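Local coordinates for protein 5-formaminoimidazole-4-carboxamide-1-(Beta)-D-ribofuranosyl 5'-monophosphate synthetase (Thermococcus kodakarensis, PDB 2PBZ) that probably acts as an ATP-dependent carbon-nitrogen ligase of purine (IMP) biosynthesis, with an ATP-grasp type of nucleotide site, at residues F165-Y177 with R183-I195. Sequence-based numbering, arbitrary orientation.
Sequences FIPGVYLYVHFFY and RLELLGVDERVLI. With ATP (adenosine-5'-triphosphate), chain D.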
loop_
_atom_site.group_PDB
_atom_site.type_symbol
_atom_site.label_atom_id
_atom_site.label_comp_id
_atom_site.label_asym_id
_atom_site.label_seq_id
_atom_site.Cartn_x
_atom_site.Cartn_y
_atom_site.Cartn_z
ATOM N N PHE A 165 20.857 -13.406 12.620
ATOM C CA PHE A 165 20.037 -13.196 11.439
ATOM C C PHE A 165 18.595 -13.574 11.759
ATOM O O PHE A 165 18.332 -14.660 12.291
ATOM C CB PHE A 165 20.510 -14.064 10.293
ATOM C CG PHE A 165 19.754 -13.831 9.013
ATOM C CD1 PHE A 165 20.213 -12.893 8.086
ATOM C CD2 PHE A 165 18.593 -14.553 8.725
ATOM C CE1 PHE A 165 19.535 -12.673 6.881
ATOM C CE2 PHE A 165 17.906 -14.339 7.520
ATOM C CZ PHE A 165 18.384 -13.395 6.594
ATOM N N ILE A 166 17.658 -12.694 11.430
ATOM C CA ILE A 166 16.253 -12.976 11.696
ATOM C C ILE A 166 15.419 -12.754 10.444
ATOM O O ILE A 166 15.357 -11.640 9.920
ATOM C CB ILE A 166 15.696 -12.079 12.819
ATOM C CG1 ILE A 166 16.504 -12.280 14.108
ATOM C CG2 ILE A 166 14.236 -12.405 13.054
ATOM C CD1 ILE A 166 16.190 -11.254 15.195
ATOM N N PRO A 167 14.774 -13.816 9.932
ATOM C CA PRO A 167 13.954 -13.641 8.727
ATOM C C PRO A 167 12.522 -13.395 9.169
ATOM O O PRO A 167 12.058 -14.032 10.112
ATOM C CB PRO A 167 14.103 -14.980 8.001
ATOM C CG PRO A 167 15.232 -15.727 8.791
ATOM C CD PRO A 167 15.011 -15.241 10.183
ATOM N N GLY A 168 11.820 -12.455 8.551
ATOM C CA GLY A 168 10.444 -12.279 8.977
ATOM C C GLY A 168 9.930 -10.875 9.162
ATOM O O GLY A 168 9.941 -10.345 10.263
ATOM N N VAL A 169 9.450 -10.293 8.074
ATOM C CA VAL A 169 8.899 -8.955 8.066
ATOM C C VAL A 169 9.468 -7.956 9.071
ATOM O O VAL A 169 9.461 -8.157 10.301
ATOM C CB VAL A 169 7.358 -8.981 8.218
ATOM C CG1 VAL A 169 6.964 -9.497 9.572
ATOM C CG2 VAL A 169 6.807 -7.581 7.992
ATOM N N TYR A 170 9.959 -6.857 8.513
ATOM C CA TYR A 170 10.520 -5.777 9.292
ATOM C C TYR A 170 9.520 -4.638 9.300
ATOM O O TYR A 170 9.135 -4.105 8.259
ATOM C CB TYR A 170 11.875 -5.365 8.716
ATOM C CG TYR A 170 12.936 -6.328 9.177
ATOM C CD1 TYR A 170 12.953 -7.646 8.715
ATOM C CD2 TYR A 170 13.835 -5.975 10.186
ATOM C CE1 TYR A 170 13.825 -8.589 9.254
ATOM C CE2 TYR A 170 14.708 -6.913 10.732
ATOM C CZ TYR A 170 14.696 -8.218 10.268
ATOM O OH TYR A 170 15.524 -9.154 10.842
ATOM N N LEU A 171 9.094 -4.300 10.511
ATOM C CA LEU A 171 8.096 -3.277 10.734
ATOM C C LEU A 171 8.644 -2.022 11.371
ATOM O O LEU A 171 9.418 -2.070 12.318
ATOM C CB LEU A 171 6.994 -3.868 11.605
ATOM C CG LEU A 171 6.407 -5.147 10.999
ATOM C CD1 LEU A 171 5.619 -5.897 12.073
ATOM C CD2 LEU A 171 5.527 -4.801 9.795
ATOM N N TYR A 172 8.211 -0.893 10.843
ATOM C CA TYR A 172 8.660 0.389 11.338
ATOM C C TYR A 172 7.457 1.141 11.895
ATOM O O TYR A 172 6.634 1.674 11.154
ATOM C CB TYR A 172 9.359 1.145 10.201
ATOM C CG TYR A 172 10.511 0.353 9.632
ATOM C CD1 TYR A 172 10.277 -0.780 8.853
ATOM C CD2 TYR A 172 11.828 0.656 9.967
ATOM C CE1 TYR A 172 11.329 -1.605 8.435
ATOM C CE2 TYR A 172 12.894 -0.162 9.546
ATOM C CZ TYR A 172 12.636 -1.295 8.786
ATOM O OH TYR A 172 13.670 -2.130 8.411
ATOM N N VAL A 173 7.360 1.164 13.219
ATOM C CA VAL A 173 6.246 1.807 13.890
ATOM C C VAL A 173 6.486 3.280 14.123
ATOM O O VAL A 173 7.489 3.677 14.692
ATOM C CB VAL A 173 5.956 1.123 15.235
ATOM C CG1 VAL A 173 4.580 1.556 15.758
ATOM C CG2 VAL A 173 6.021 -0.390 15.058
ATOM N N HIS A 174 5.539 4.089 13.695
ATOM C CA HIS A 174 5.640 5.529 13.829
ATOM C C HIS A 174 4.807 6.052 15.000
ATOM O O HIS A 174 3.630 5.703 15.146
ATOM C CB HIS A 174 5.183 6.173 12.518
ATOM C CG HIS A 174 5.879 5.618 11.313
ATOM N ND1 HIS A 174 7.199 5.895 11.026
ATOM C CD2 HIS A 174 5.462 4.748 10.363
ATOM C CE1 HIS A 174 7.566 5.215 9.954
ATOM N NE2 HIS A 174 6.533 4.510 9.533
ATOM N N PHE A 175 5.422 6.893 15.825
ATOM C CA PHE A 175 4.741 7.477 16.985
ATOM C C PHE A 175 4.855 8.986 17.009
ATOM O O PHE A 175 5.738 9.578 16.384
ATOM C CB PHE A 175 5.342 6.986 18.303
ATOM C CG PHE A 175 5.124 5.537 18.585
ATOM C CD1 PHE A 175 6.150 4.619 18.403
ATOM C CD2 PHE A 175 3.906 5.095 19.106
ATOM C CE1 PHE A 175 5.981 3.279 18.741
ATOM C CE2 PHE A 175 3.718 3.755 19.450
ATOM C CZ PHE A 175 4.758 2.846 19.269
ATOM N N PHE A 176 3.965 9.606 17.761
ATOM C CA PHE A 176 4.005 11.048 17.912
ATOM C C PHE A 176 3.553 11.364 19.316
ATOM O O PHE A 176 2.365 11.301 19.604
ATOM C CB PHE A 176 3.079 11.742 16.913
ATOM C CG PHE A 176 3.208 13.243 16.911
ATOM C CD1 PHE A 176 4.021 13.885 15.975
ATOM C CD2 PHE A 176 2.523 14.019 17.845
ATOM C CE1 PHE A 176 4.148 15.274 15.964
ATOM C CE2 PHE A 176 2.640 15.416 17.849
ATOM C CZ PHE A 176 3.455 16.044 16.904
ATOM N N TYR A 177 4.488 11.669 20.207
ATOM C CA TYR A 177 4.070 12.022 21.550
ATOM C C TYR A 177 3.802 13.515 21.525
ATOM O O TYR A 177 4.650 14.279 21.105
ATOM C CB TYR A 177 5.147 11.723 22.584
ATOM C CG TYR A 177 4.714 12.237 23.930
ATOM C CD1 TYR A 177 3.611 11.683 24.574
ATOM C CD2 TYR A 177 5.316 13.364 24.494
ATOM C CE1 TYR A 177 3.107 12.238 25.739
ATOM C CE2 TYR A 177 4.816 13.930 25.665
ATOM C CZ TYR A 177 3.709 13.360 26.279
ATOM O OH TYR A 177 3.200 13.910 27.419
ATOM N N ARG A 183 -0.335 13.058 25.095
ATOM C CA ARG A 183 -0.674 11.689 24.738
ATOM C C ARG A 183 0.260 11.143 23.681
ATOM O O ARG A 183 0.863 11.892 22.925
ATOM C CB ARG A 183 -2.117 11.588 24.240
ATOM C CG ARG A 183 -2.347 12.170 22.866
ATOM C CD ARG A 183 -3.788 12.011 22.400
ATOM N NE ARG A 183 -4.013 12.726 21.147
ATOM C CZ ARG A 183 -5.202 12.921 20.584
ATOM N NH1 ARG A 183 -6.301 12.453 21.157
ATOM N NH2 ARG A 183 -5.286 13.587 19.441
ATOM N N LEU A 184 0.379 9.822 23.657
ATOM C CA LEU A 184 1.209 9.113 22.703
ATOM C C LEU A 184 0.300 8.605 21.595
ATOM O O LEU A 184 -0.675 7.906 21.866
ATOM C CB LEU A 184 1.898 7.922 23.365
ATOM C CG LEU A 184 2.606 6.973 22.392
ATOM C CD1 LEU A 184 3.688 7.754 21.674
ATOM C CD2 LEU A 184 3.181 5.774 23.127
ATOM N N GLU A 185 0.625 8.956 20.353
ATOM C CA GLU A 185 -0.168 8.535 19.202
ATOM C C GLU A 185 0.589 7.543 18.319
ATOM O O GLU A 185 1.703 7.819 17.892
ATOM C CB GLU A 185 -0.572 9.763 18.372
ATOM C CG GLU A 185 -1.700 10.607 18.954
ATOM C CD GLU A 185 -1.762 12.000 18.342
ATOM O OE1 GLU A 185 -1.347 12.144 17.186
ATOM O OE2 GLU A 185 -2.232 12.950 19.002
ATOM N N LEU A 186 -0.022 6.385 18.077
ATOM C CA LEU A 186 0.541 5.335 17.219
ATOM C C LEU A 186 -0.115 5.666 15.877
ATOM O O LEU A 186 -1.289 5.373 15.663
ATOM C CB LEU A 186 0.105 3.951 17.734
ATOM C CG LEU A 186 0.501 2.591 17.128
ATOM C CD1 LEU A 186 1.406 2.774 15.944
ATOM C CD2 LEU A 186 1.158 1.729 18.198
ATOM N N LEU A 187 0.650 6.284 14.983
ATOM C CA LEU A 187 0.114 6.732 13.709
ATOM C C LEU A 187 0.373 5.945 12.436
ATOM O O LEU A 187 -0.092 6.319 11.378
ATOM C CB LEU A 187 0.521 8.194 13.496
ATOM C CG LEU A 187 -0.034 9.101 14.603
ATOM C CD1 LEU A 187 0.489 10.490 14.438
ATOM C CD2 LEU A 187 -1.548 9.113 14.559
ATOM N N GLY A 188 1.100 4.853 12.518
ATOM C CA GLY A 188 1.319 4.087 11.314
ATOM C C GLY A 188 2.365 3.014 11.446
ATOM O O GLY A 188 3.139 2.983 12.401
ATOM N N VAL A 189 2.357 2.109 10.481
ATOM C CA VAL A 189 3.333 1.042 10.437
ATOM C C VAL A 189 3.780 0.946 8.990
ATOM O O VAL A 189 2.992 0.745 8.073
ATOM C CB VAL A 189 2.773 -0.323 10.881
ATOM C CG1 VAL A 189 3.902 -1.342 10.879
ATOM C CG2 VAL A 189 2.145 -0.214 12.265
ATOM N N ASP A 190 5.079 1.086 8.823
ATOM C CA ASP A 190 5.710 1.075 7.543
ATOM C C ASP A 190 6.458 -0.225 7.302
ATOM O O ASP A 190 6.770 -0.965 8.223
ATOM C CB ASP A 190 6.672 2.267 7.502
ATOM C CG ASP A 190 7.499 2.304 6.258
ATOM O OD1 ASP A 190 6.905 2.508 5.171
ATOM O OD2 ASP A 190 8.738 2.121 6.365
ATOM N N GLU A 191 6.730 -0.487 6.033
ATOM C CA GLU A 191 7.485 -1.648 5.590
ATOM C C GLU A 191 8.409 -1.110 4.496
ATOM O O GLU A 191 7.932 -0.477 3.559
ATOM C CB GLU A 191 6.533 -2.694 5.025
ATOM C CG GLU A 191 7.215 -3.888 4.410
ATOM C CD GLU A 191 6.267 -5.067 4.256
ATOM O OE1 GLU A 191 5.199 -4.902 3.609
ATOM O OE2 GLU A 191 6.611 -6.149 4.794
ATOM N N ARG A 192 9.716 -1.333 4.626
ATOM C CA ARG A 192 10.680 -0.830 3.647
ATOM C C ARG A 192 10.709 -1.595 2.320
ATOM O O ARG A 192 10.473 -2.812 2.266
ATOM C CB ARG A 192 12.108 -0.858 4.223
ATOM C CG ARG A 192 12.292 -0.266 5.609
ATOM C CD ARG A 192 12.531 1.229 5.597
ATOM N NE ARG A 192 11.587 1.926 6.459
ATOM C CZ ARG A 192 11.927 2.667 7.506
ATOM N NH1 ARG A 192 13.205 2.810 7.837
ATOM N NH2 ARG A 192 10.980 3.267 8.208
ATOM N N VAL A 193 10.980 -0.861 1.244
ATOM C CA VAL A 193 11.132 -1.455 -0.078
ATOM C C VAL A 193 12.642 -1.392 -0.286
ATOM O O VAL A 193 13.210 -0.323 -0.463
ATOM C CB VAL A 193 10.401 -0.664 -1.201
ATOM C CG1 VAL A 193 10.611 -1.370 -2.553
ATOM C CG2 VAL A 193 8.924 -0.585 -0.903
ATOM N N LEU A 194 13.281 -2.553 -0.216
ATOM C CA LEU A 194 14.726 -2.668 -0.368
ATOM C C LEU A 194 15.116 -3.156 -1.742
ATOM O O LEU A 194 14.277 -3.687 -2.478
ATOM C CB LEU A 194 15.276 -3.634 0.688
ATOM C CG LEU A 194 15.616 -3.055 2.067
ATOM C CD1 LEU A 194 14.530 -2.113 2.539
ATOM C CD2 LEU A 194 15.811 -4.203 3.041
ATOM N N ILE A 195 16.384 -2.977 -2.100
ATOM C CA ILE A 195 16.805 -3.424 -3.405
ATOM C C ILE A 195 16.993 -4.916 -3.275
ATOM O O ILE A 195 17.158 -5.631 -4.258
ATOM C CB ILE A 195 18.079 -2.683 -3.878
ATOM C CG1 ILE A 195 19.344 -3.238 -3.264
ATOM C CG2 ILE A 195 17.980 -1.233 -3.471
ATOM C CD1 ILE A 195 20.535 -2.326 -3.543
HETATM P PG ATP D . 21.037 3.261 8.673
HETATM O O1G ATP D . 21.478 3.099 10.123
HETATM O O2G ATP D . 22.328 3.813 7.791
HETATM O O3G ATP D . 19.803 4.337 8.570
HETATM P PB ATP D . 19.261 1.237 8.938
HETATM O O1B ATP D . 19.651 1.038 10.354
HETATM O O2B ATP D . 18.011 2.271 8.839
HETATM O O3B ATP D . 20.536 1.815 8.087
HETATM P PA ATP D . 17.626 -1.045 8.837
HETATM O O1A ATP D . 16.349 -0.296 8.833
HETATM O O2A ATP D . 17.973 -1.546 10.323
HETATM O O3A ATP D . 18.891 -0.166 8.224
HETATM O "O5'" ATP D . 17.580 -2.280 7.805
HETATM C "C5'" ATP D . 16.510 -3.138 8.059
HETATM C "C4'" ATP D . 16.615 -4.190 6.963
HETATM O "O4'" ATP D . 17.881 -4.925 7.026
HETATM C "C3'" ATP D . 15.469 -5.200 7.016
HETATM O "O3'" ATP D . 14.731 -5.123 5.824
HETATM C "C2'" ATP D . 16.103 -6.561 7.196
HETATM O "O2'" ATP D . 15.793 -7.405 6.071
HETATM C "C1'" ATP D . 17.617 -6.315 7.338
HETATM N N9 ATP D . 17.989 -6.645 8.733
HETATM C C8 ATP D . 18.213 -5.768 9.776
HETATM N N7 ATP D . 18.519 -6.410 10.854
HETATM C C5 ATP D . 18.507 -7.744 10.592
HETATM C C6 ATP D . 18.765 -8.930 11.350
HETATM N N6 ATP D . 19.108 -8.825 12.702
HETATM N N1 ATP D . 18.655 -10.154 10.725
HETATM C C2 ATP D . 18.326 -10.265 9.423
HETATM N N3 ATP D . 18.086 -9.171 8.684
HETATM C C4 ATP D . 18.175 -7.917 9.219
HETATM O O HOH W 1 10.333 -3.787 5.661
#
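The guanidinium of R192 lies flat over one face of the Y172 ring, centres 3.6 Å apart and planes at 20°, a cation-pi stack within the hairpin of strands 170-178 and 183-194. With CG anti to the carbonyl carbon (chi1 -48°) and further bends at chi2 and chi3, the arginine chain folds back across the ring. D190 fixes its rotation: OD2, in the guanidinium plane, accepts from NE at 2.9 Å and from NH2 at 3.1 Å, while NH2 also forms a salt bridge with D270. Tyrosine suits its place by offering a ring to the cation and a hydroxyl to the nucleotide: Y172 OH donates to ATP O1A at 3.3 Å. A leucine in place of R192 would probably leave D190 and D270 without their cationic mate and strip the Y172 face of its flat, charged cover.

The strands pair antiparallel, Y172 and D190 exchanging both backbone bonds. A beta bulge follows, where H174 faces two residues: L187 N donates to H174 O at 3.0 Å, and H174 N to G188 O at 2.9 Å. Glycine fits here because a CB on G188 would jam against the carbonyl of L187. On the face opposite Y172 and D190, the F175 ring packs between leucines, CD2 on L184 CD1 at 3.7 Å and CE2 on L186 CD2, with F250 of the adjoining strand beside it.

In the loop leading into the hairpin, I166 N donates to ATP N1 at 2.8 Å; Y170, first in the strand, lays a ring face against the ribose while its OH bonds to I166 O. The loop thus holds adenine by backbone, and the first strand holds the ribose by a ring and the alpha-phosphate by a hydroxyl, whose tyrosine is probably steadied by an arginine that two carboxylates hold in place.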